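PDB 2IGT: SAM dependent methyltransferase from Agrobacterium tumefaciens, which binds S-adenosylmethionine and probably transfers its methyl group to an acceptor substrate. Local coordinates for residues A[154-168]-A[177-191]. Residues are numbered along the deposited sequence; the frame is centred on the assembly and turned at random.
Sequences PLKVLNLFGYTGVAS and EVTHVDASKKAIGWA. With SAM (S-adenosylmethionine), chain D; ACY (acetic acid), chain F; ACY (acetic acid), chain G; FMT (formic acid), chain I.
Val-181 packs its CG2 against two leucine methyls of the neighbouring strand: it lies 3.7 Å from Leu-160 CD2, the two side chains running alongside each other, and Leu-158 CD1 crosses to it at an angle. Phe-215 and Ile-216 of helix 212-222 cover this face. Strands 156-160 and 177-181 run parallel, 16° apart, joined by a ladder in which Val-157 and Asn-159 each bond through both N and O. On the other face Asn-159 and His-180 point the same way, amide and imidazole planes 83° apart. With CG anti to its backbone N (chi1 174°), His-180 reaches the loop after strand 156-160, where NE2 gives a weak bond to Tyr-163 O (3.4 Å) at the ring's edge.

Near the C-terminal ends of the strands, Asp-182 ties the loop to the cofactor. Its OD2 takes Tyr-163 N at 2.8 Å on the anti side, somewhat out of the carboxylate plane. The same oxygen accepts from SAM O3' at 2.7 Å. OD1 receives SAM O2' at 2.7 Å and, through its anti lone pair, Ser-184 N, closing an Asx turn. Four donors thus fix the carboxylate's rotation. Phe-161 CD1 comes obliquely to SAM C4, 3.3 Å away, in the adenine. This beta-alpha-beta unit, with a glycine-containing loop after one strand and an acidic residue gripping both ribose hydroxyls near the C-terminal end of the next, is the hallmark cofactor site of Rossmann-like class I methyltransferases.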
loop_
_atom_site.group_PDB
_atom_site.type_symbol
_atom_site.label_atom_id
_atom_site.label_comp_id
_atom_site.label_asym_id
_atom_site.label_seq_id
_atom_site.Cartn_x
_atom_site.Cartn_y
_atom_site.Cartn_z
ATOM N N PRO A 154 -26.360 26.363 -22.673
ATOM C CA PRO A 154 -25.183 25.873 -21.930
ATOM C C PRO A 154 -25.169 24.350 -21.920
ATOM O O PRO A 154 -26.137 23.730 -21.475
ATOM C CB PRO A 154 -25.426 26.378 -20.496
ATOM C CG PRO A 154 -26.475 27.417 -20.610
ATOM C CD PRO A 154 -27.325 27.048 -21.787
ATOM N N LEU A 155 -24.103 23.748 -22.418
ATOM C CA LEU A 155 -24.021 22.292 -22.482
ATOM C C LEU A 155 -23.632 21.657 -21.157
ATOM O O LEU A 155 -22.777 22.187 -20.436
ATOM C CB LEU A 155 -23.005 21.874 -23.539
ATOM C CG LEU A 155 -23.355 22.307 -24.967
ATOM C CD1 LEU A 155 -22.408 21.563 -25.917
ATOM C CD2 LEU A 155 -24.846 22.011 -25.272
ATOM N N LYS A 156 -24.238 20.509 -20.858
ATOM C CA LYS A 156 -23.787 19.663 -19.747
ATOM C C LYS A 156 -22.690 18.740 -20.260
ATOM O O LYS A 156 -22.946 17.931 -21.164
ATOM C CB LYS A 156 -24.944 18.836 -19.207
ATOM C CG LYS A 156 -26.029 19.655 -18.525
ATOM C CD LYS A 156 -27.218 18.764 -18.090
ATOM C CE LYS A 156 -28.169 18.468 -19.263
ATOM N NZ LYS A 156 -29.277 17.530 -18.843
ATOM N N VAL A 157 -21.489 18.873 -19.697
ATOM C CA VAL A 157 -20.305 18.107 -20.132
ATOM C C VAL A 157 -19.853 17.199 -19.000
ATOM O O VAL A 157 -19.643 17.646 -17.870
ATOM C CB VAL A 157 -19.140 19.046 -20.576
ATOM C CG1 VAL A 157 -17.842 18.255 -20.868
ATOM C CG2 VAL A 157 -19.593 19.902 -21.783
ATOM N N LEU A 158 -19.706 15.922 -19.307
ATOM C CA LEU A 158 -19.170 14.964 -18.349
ATOM C C LEU A 158 -17.778 14.561 -18.798
ATOM O O LEU A 158 -17.565 14.232 -19.965
ATOM C CB LEU A 158 -20.085 13.714 -18.262
ATOM C CG LEU A 158 -19.676 12.528 -17.365
ATOM C CD1 LEU A 158 -19.677 12.942 -15.870
ATOM C CD2 LEU A 158 -20.654 11.386 -17.613
ATOM N N ASN A 159 -16.838 14.560 -17.864
ATOM C CA ASN A 159 -15.449 14.230 -18.153
ATOM C C ASN A 159 -15.008 13.114 -17.206
ATOM O O ASN A 159 -14.761 13.366 -16.013
ATOM C CB ASN A 159 -14.574 15.496 -17.986
ATOM C CG ASN A 159 -13.122 15.270 -18.408
ATOM O OD1 ASN A 159 -12.804 14.282 -19.086
ATOM N ND2 ASN A 159 -12.232 16.182 -17.998
ATOM N N LEU A 160 -14.968 11.882 -17.721
ATOM C CA LEU A 160 -14.616 10.685 -16.921
ATOM C C LEU A 160 -13.128 10.386 -16.963
ATOM O O LEU A 160 -12.527 10.466 -18.036
ATOM C CB LEU A 160 -15.391 9.440 -17.427
ATOM C CG LEU A 160 -16.913 9.566 -17.481
ATOM C CD1 LEU A 160 -17.509 8.259 -18.019
ATOM C CD2 LEU A 160 -17.449 9.884 -16.056
ATOM N N PHE A 161 -12.557 10.010 -15.803
ATOM C CA PHE A 161 -11.097 9.783 -15.647
ATOM C C PHE A 161 -10.392 11.103 -15.954
ATOM O O PHE A 161 -9.437 11.136 -16.726
ATOM C CB PHE A 161 -10.564 8.707 -16.598
ATOM C CG PHE A 161 -11.278 7.384 -16.491
ATOM C CD1 PHE A 161 -10.865 6.430 -15.547
ATOM C CD2 PHE A 161 -12.350 7.079 -17.344
ATOM C CE1 PHE A 161 -11.515 5.181 -15.474
ATOM C CE2 PHE A 161 -13.001 5.836 -17.272
ATOM C CZ PHE A 161 -12.578 4.884 -16.353
ATOM N N GLY A 162 -10.884 12.179 -15.343
ATOM C CA GLY A 162 -10.533 13.536 -15.775
ATOM C C GLY A 162 -9.116 14.014 -15.463
ATOM O O GLY A 162 -8.671 15.015 -16.027
ATOM N N TYR A 163 -8.417 13.314 -14.566
ATOM C CA TYR A 163 -6.989 13.593 -14.322
ATOM C C TYR A 163 -6.817 15.057 -13.858
ATOM O O TYR A 163 -7.558 15.500 -12.972
ATOM C CB TYR A 163 -6.183 13.256 -15.594
ATOM C CG TYR A 163 -4.680 13.350 -15.489
ATOM C CD1 TYR A 163 -3.995 12.750 -14.434
ATOM C CD2 TYR A 163 -3.935 14.018 -16.475
ATOM C CE1 TYR A 163 -2.596 12.810 -14.351
ATOM C CE2 TYR A 163 -2.536 14.091 -16.395
ATOM C CZ TYR A 163 -1.877 13.473 -15.341
ATOM O OH TYR A 163 -0.491 13.522 -15.223
ATOM N N THR A 164 -5.899 15.821 -14.460
ATOM C CA THR A 164 -5.659 17.181 -14.003
ATOM C C THR A 164 -6.689 18.176 -14.548
ATOM O O THR A 164 -6.592 19.360 -14.273
ATOM C CB THR A 164 -4.232 17.646 -14.340
ATOM O OG1 THR A 164 -4.024 17.547 -15.759
ATOM C CG2 THR A 164 -3.159 16.799 -13.560
ATOM N N GLY A 165 -7.654 17.680 -15.328
ATOM C CA GLY A 165 -8.863 18.440 -15.662
ATOM C C GLY A 165 -8.740 19.573 -16.658
ATOM O O GLY A 165 -9.603 20.438 -16.690
ATOM N N VAL A 166 -7.728 19.560 -17.522
ATOM C CA VAL A 166 -7.624 20.651 -18.505
ATOM C C VAL A 166 -8.862 20.674 -19.433
ATOM O O VAL A 166 -9.387 21.744 -19.745
ATOM C CB VAL A 166 -6.299 20.620 -19.299
ATOM C CG1 VAL A 166 -6.292 21.704 -20.412
ATOM C CG2 VAL A 166 -5.153 20.872 -18.354
ATOM N N ALA A 167 -9.369 19.498 -19.821
ATOM C CA ALA A 167 -10.615 19.464 -20.627
ATOM C C ALA A 167 -11.786 20.074 -19.860
ATOM O O ALA A 167 -12.641 20.763 -20.437
ATOM C CB ALA A 167 -10.951 18.031 -21.071
ATOM N N SER A 168 -11.856 19.774 -18.564
ATOM C CA SER A 168 -12.915 20.302 -17.712
ATOM C C SER A 168 -12.856 21.815 -17.710
ATOM O O SER A 168 -13.887 22.484 -17.761
ATOM C CB SER A 168 -12.763 19.764 -16.285
ATOM O OG SER A 168 -12.833 18.346 -16.304
ATOM N N GLU A 177 -21.670 23.523 -18.101
ATOM C CA GLU A 177 -21.825 22.960 -16.760
ATOM C C GLU A 177 -21.098 21.611 -16.758
ATOM O O GLU A 177 -21.506 20.672 -17.453
ATOM C CB GLU A 177 -23.311 22.840 -16.439
ATOM C CG GLU A 177 -24.036 24.161 -16.771
ATOM C CD GLU A 177 -25.538 24.171 -16.481
ATOM O OE1 GLU A 177 -26.106 23.103 -16.145
ATOM O OE2 GLU A 177 -26.144 25.268 -16.600
ATOM N N VAL A 178 -20.000 21.539 -15.998
ATOM C CA VAL A 178 -19.042 20.427 -16.083
ATOM C C VAL A 178 -19.158 19.534 -14.849
ATOM O O VAL A 178 -19.271 20.027 -13.714
ATOM C CB VAL A 178 -17.585 20.945 -16.208
ATOM C CG1 VAL A 178 -16.572 19.750 -16.400
ATOM C CG2 VAL A 178 -17.486 21.910 -17.386
ATOM N N THR A 179 -19.192 18.227 -15.088
ATOM C CA THR A 179 -19.019 17.237 -14.030
ATOM C C THR A 179 -17.715 16.475 -14.322
ATOM O O THR A 179 -17.547 15.861 -15.402
ATOM C CB THR A 179 -20.241 16.300 -13.945
ATOM O OG1 THR A 179 -21.400 17.087 -13.639
ATOM C CG2 THR A 179 -20.033 15.199 -12.853
ATOM N N HIS A 180 -16.779 16.566 -13.381
ATOM C CA HIS A 180 -15.436 15.965 -13.538
ATOM C C HIS A 180 -15.310 14.774 -12.570
ATOM O O HIS A 180 -15.512 14.908 -11.352
ATOM C CB HIS A 180 -14.382 17.057 -13.278
ATOM C CG HIS A 180 -12.953 16.580 -13.268
ATOM N ND1 HIS A 180 -12.440 15.732 -12.303
ATOM C CD2 HIS A 180 -11.912 16.915 -14.061
ATOM C CE1 HIS A 180 -11.147 15.543 -12.526
ATOM N NE2 HIS A 180 -10.803 16.257 -13.585
ATOM N N VAL A 181 -15.019 13.597 -13.121
ATOM C CA VAL A 181 -14.996 12.377 -12.322
ATOM C C VAL A 181 -13.619 11.749 -12.340
ATOM O O VAL A 181 -13.098 11.426 -13.415
ATOM C CB VAL A 181 -16.033 11.330 -12.833
ATOM C CG1 VAL A 181 -16.102 10.125 -11.879
ATOM C CG2 VAL A 181 -17.431 11.975 -12.984
ATOM N N ASP A 182 -13.045 11.563 -11.150
ATOM C CA ASP A 182 -11.757 10.885 -11.000
ATOM C C ASP A 182 -11.737 10.179 -9.641
ATOM O O ASP A 182 -12.142 10.765 -8.655
ATOM C CB ASP A 182 -10.582 11.888 -11.096
ATOM C CG ASP A 182 -9.268 11.202 -11.418
ATOM O OD1 ASP A 182 -8.782 10.429 -10.573
ATOM O OD2 ASP A 182 -8.740 11.382 -12.539
ATOM N N ALA A 183 -11.268 8.927 -9.600
ATOM C CA ALA A 183 -11.214 8.145 -8.363
ATOM C C ALA A 183 -10.143 8.625 -7.391
ATOM O O ALA A 183 -10.176 8.262 -6.213
ATOM C CB ALA A 183 -10.966 6.683 -8.678
ATOM N N SER A 184 -9.179 9.402 -7.892
ATOM C CA SER A 184 -8.031 9.819 -7.081
ATOM C C SER A 184 -8.276 11.184 -6.420
ATOM O O SER A 184 -8.390 12.200 -7.095
ATOM C CB SER A 184 -6.739 9.834 -7.914
ATOM O OG SER A 184 -5.709 10.521 -7.208
ATOM N N LYS A 185 -8.328 11.214 -5.092
ATOM C CA LYS A 185 -8.519 12.492 -4.404
ATOM C C LYS A 185 -7.326 13.421 -4.676
ATOM O O LYS A 185 -7.468 14.644 -4.806
ATOM C CB LYS A 185 -8.753 12.262 -2.903
ATOM C CG LYS A 185 -8.965 13.537 -2.109
ATOM C CD LYS A 185 -9.355 13.211 -0.669
ATOM C CE LYS A 185 -8.819 14.244 0.326
ATOM N NZ LYS A 185 -9.353 15.619 0.099
ATOM N N LYS A 186 -6.139 12.839 -4.781
ATOM C CA LYS A 186 -4.936 13.616 -5.097
ATOM C C LYS A 186 -5.085 14.308 -6.463
ATOM O O LYS A 186 -4.763 15.504 -6.613
ATOM C CB LYS A 186 -3.706 12.703 -5.103
ATOM C CG LYS A 186 -2.393 13.430 -5.393
ATOM C CD LYS A 186 -1.149 12.583 -4.983
ATOM C CE LYS A 186 -0.734 11.561 -6.028
ATOM N NZ LYS A 186 -1.813 10.612 -6.508
ATOM N N ALA A 187 -5.555 13.548 -7.455
ATOM C CA ALA A 187 -5.792 14.100 -8.792
ATOM C C ALA A 187 -6.859 15.196 -8.771
ATOM O O ALA A 187 -6.709 16.219 -9.462
ATOM C CB ALA A 187 -6.169 12.995 -9.781
ATOM N N ILE A 188 -7.924 14.977 -8.008
ATOM C CA ILE A 188 -8.994 15.989 -7.884
ATOM C C ILE A 188 -8.367 17.265 -7.323
ATOM O O ILE A 188 -8.663 18.356 -7.790
ATOM C CB ILE A 188 -10.178 15.528 -6.991
ATOM C CG1 ILE A 188 -10.992 14.384 -7.643
ATOM C CG2 ILE A 188 -11.086 16.711 -6.612
ATOM C CD1 ILE A 188 -11.745 14.760 -8.884
ATOM N N GLY A 189 -7.509 17.114 -6.309
ATOM C CA GLY A 189 -6.819 18.261 -5.715
ATOM C C GLY A 189 -5.988 19.037 -6.727
ATOM O O GLY A 189 -6.014 20.259 -6.738
ATOM N N TRP A 190 -5.267 18.327 -7.587
ATOM C CA TRP A 190 -4.495 18.948 -8.669
ATOM C C TRP A 190 -5.387 19.710 -9.647
ATOM O O TRP A 190 -5.053 20.818 -10.064
ATOM C CB TRP A 190 -3.751 17.865 -9.480
ATOM C CG TRP A 190 -2.668 17.166 -8.740
ATOM C CD1 TRP A 190 -1.991 17.603 -7.629
ATOM C CD2 TRP A 190 -2.081 15.907 -9.103
ATOM N NE1 TRP A 190 -1.031 16.670 -7.267
ATOM C CE2 TRP A 190 -1.075 15.622 -8.154
ATOM C CE3 TRP A 190 -2.330 14.982 -10.132
ATOM C CZ2 TRP A 190 -0.303 14.451 -8.210
ATOM C CZ3 TRP A 190 -1.563 13.815 -10.183
ATOM C CH2 TRP A 190 -0.569 13.565 -9.219
ATOM N N ALA A 191 -6.505 19.096 -10.032
ATOM C CA ALA A 191 -7.439 19.724 -10.953
ATOM C C ALA A 191 -7.998 21.022 -10.357
ATOM O O ALA A 191 -8.101 22.046 -11.047
ATOM C CB ALA A 191 -8.561 18.740 -11.329
HETATM N N SAM D . -5.762 7.882 -19.504
HETATM C CA SAM D . -4.313 8.202 -19.379
HETATM C C SAM D . -3.509 6.889 -19.347
HETATM O O SAM D . -4.051 5.769 -19.315
HETATM O OXT SAM D . -2.272 6.931 -19.377
HETATM C CB SAM D . -4.045 9.087 -18.140
HETATM C CG SAM D . -3.982 8.378 -16.766
HETATM S SD SAM D . -5.582 7.647 -16.246
HETATM C CE SAM D . -6.429 7.164 -17.736
HETATM C "C5'" SAM D . -6.543 9.164 -16.001
HETATM C "C4'" SAM D . -7.181 9.239 -14.625
HETATM O "O4'" SAM D . -7.966 8.083 -14.393
HETATM C "C3'" SAM D . -6.203 9.269 -13.444
HETATM O "O3'" SAM D . -6.187 10.573 -12.886
HETATM C "C2'" SAM D . -6.706 8.222 -12.437
HETATM O "O2'" SAM D . -6.786 8.691 -11.105
HETATM C "C1'" SAM D . -8.116 7.959 -12.995
HETATM N N9 SAM D . -8.704 6.656 -12.697
HETATM C C8 SAM D . -8.105 5.409 -12.700
HETATM N N7 SAM D . -9.038 4.484 -12.406
HETATM C C5 SAM D . -10.232 5.108 -12.204
HETATM C C6 SAM D . -11.503 4.644 -11.841
HETATM N N6 SAM D . -11.733 3.354 -11.655
HETATM N N1 SAM D . -12.551 5.554 -11.735
HETATM C C2 SAM D . -12.310 6.892 -11.918
HETATM N N3 SAM D . -11.047 7.369 -12.244
HETATM C C4 SAM D . -10.021 6.478 -12.373
HETATM C C ACY F . -5.456 9.092 -4.298
HETATM O O ACY F . -5.566 10.181 -3.706
HETATM O OXT ACY F . -4.788 8.922 -5.339
HETATM C CH3 ACY F . -6.180 7.894 -3.747
HETATM C C ACY G . -9.546 17.596 -3.000
HETATM O O ACY G . -9.807 18.742 -3.391
HETATM O OXT ACY G . -10.393 16.677 -3.002
HETATM C CH3 ACY G . -8.152 17.336 -2.506
HETATM C C FMT I . 1.167 13.597 -18.733
HETATM O O1 FMT I . 0.816 14.072 -17.651
HETATM O O2 FMT I . 2.322 13.573 -19.160
#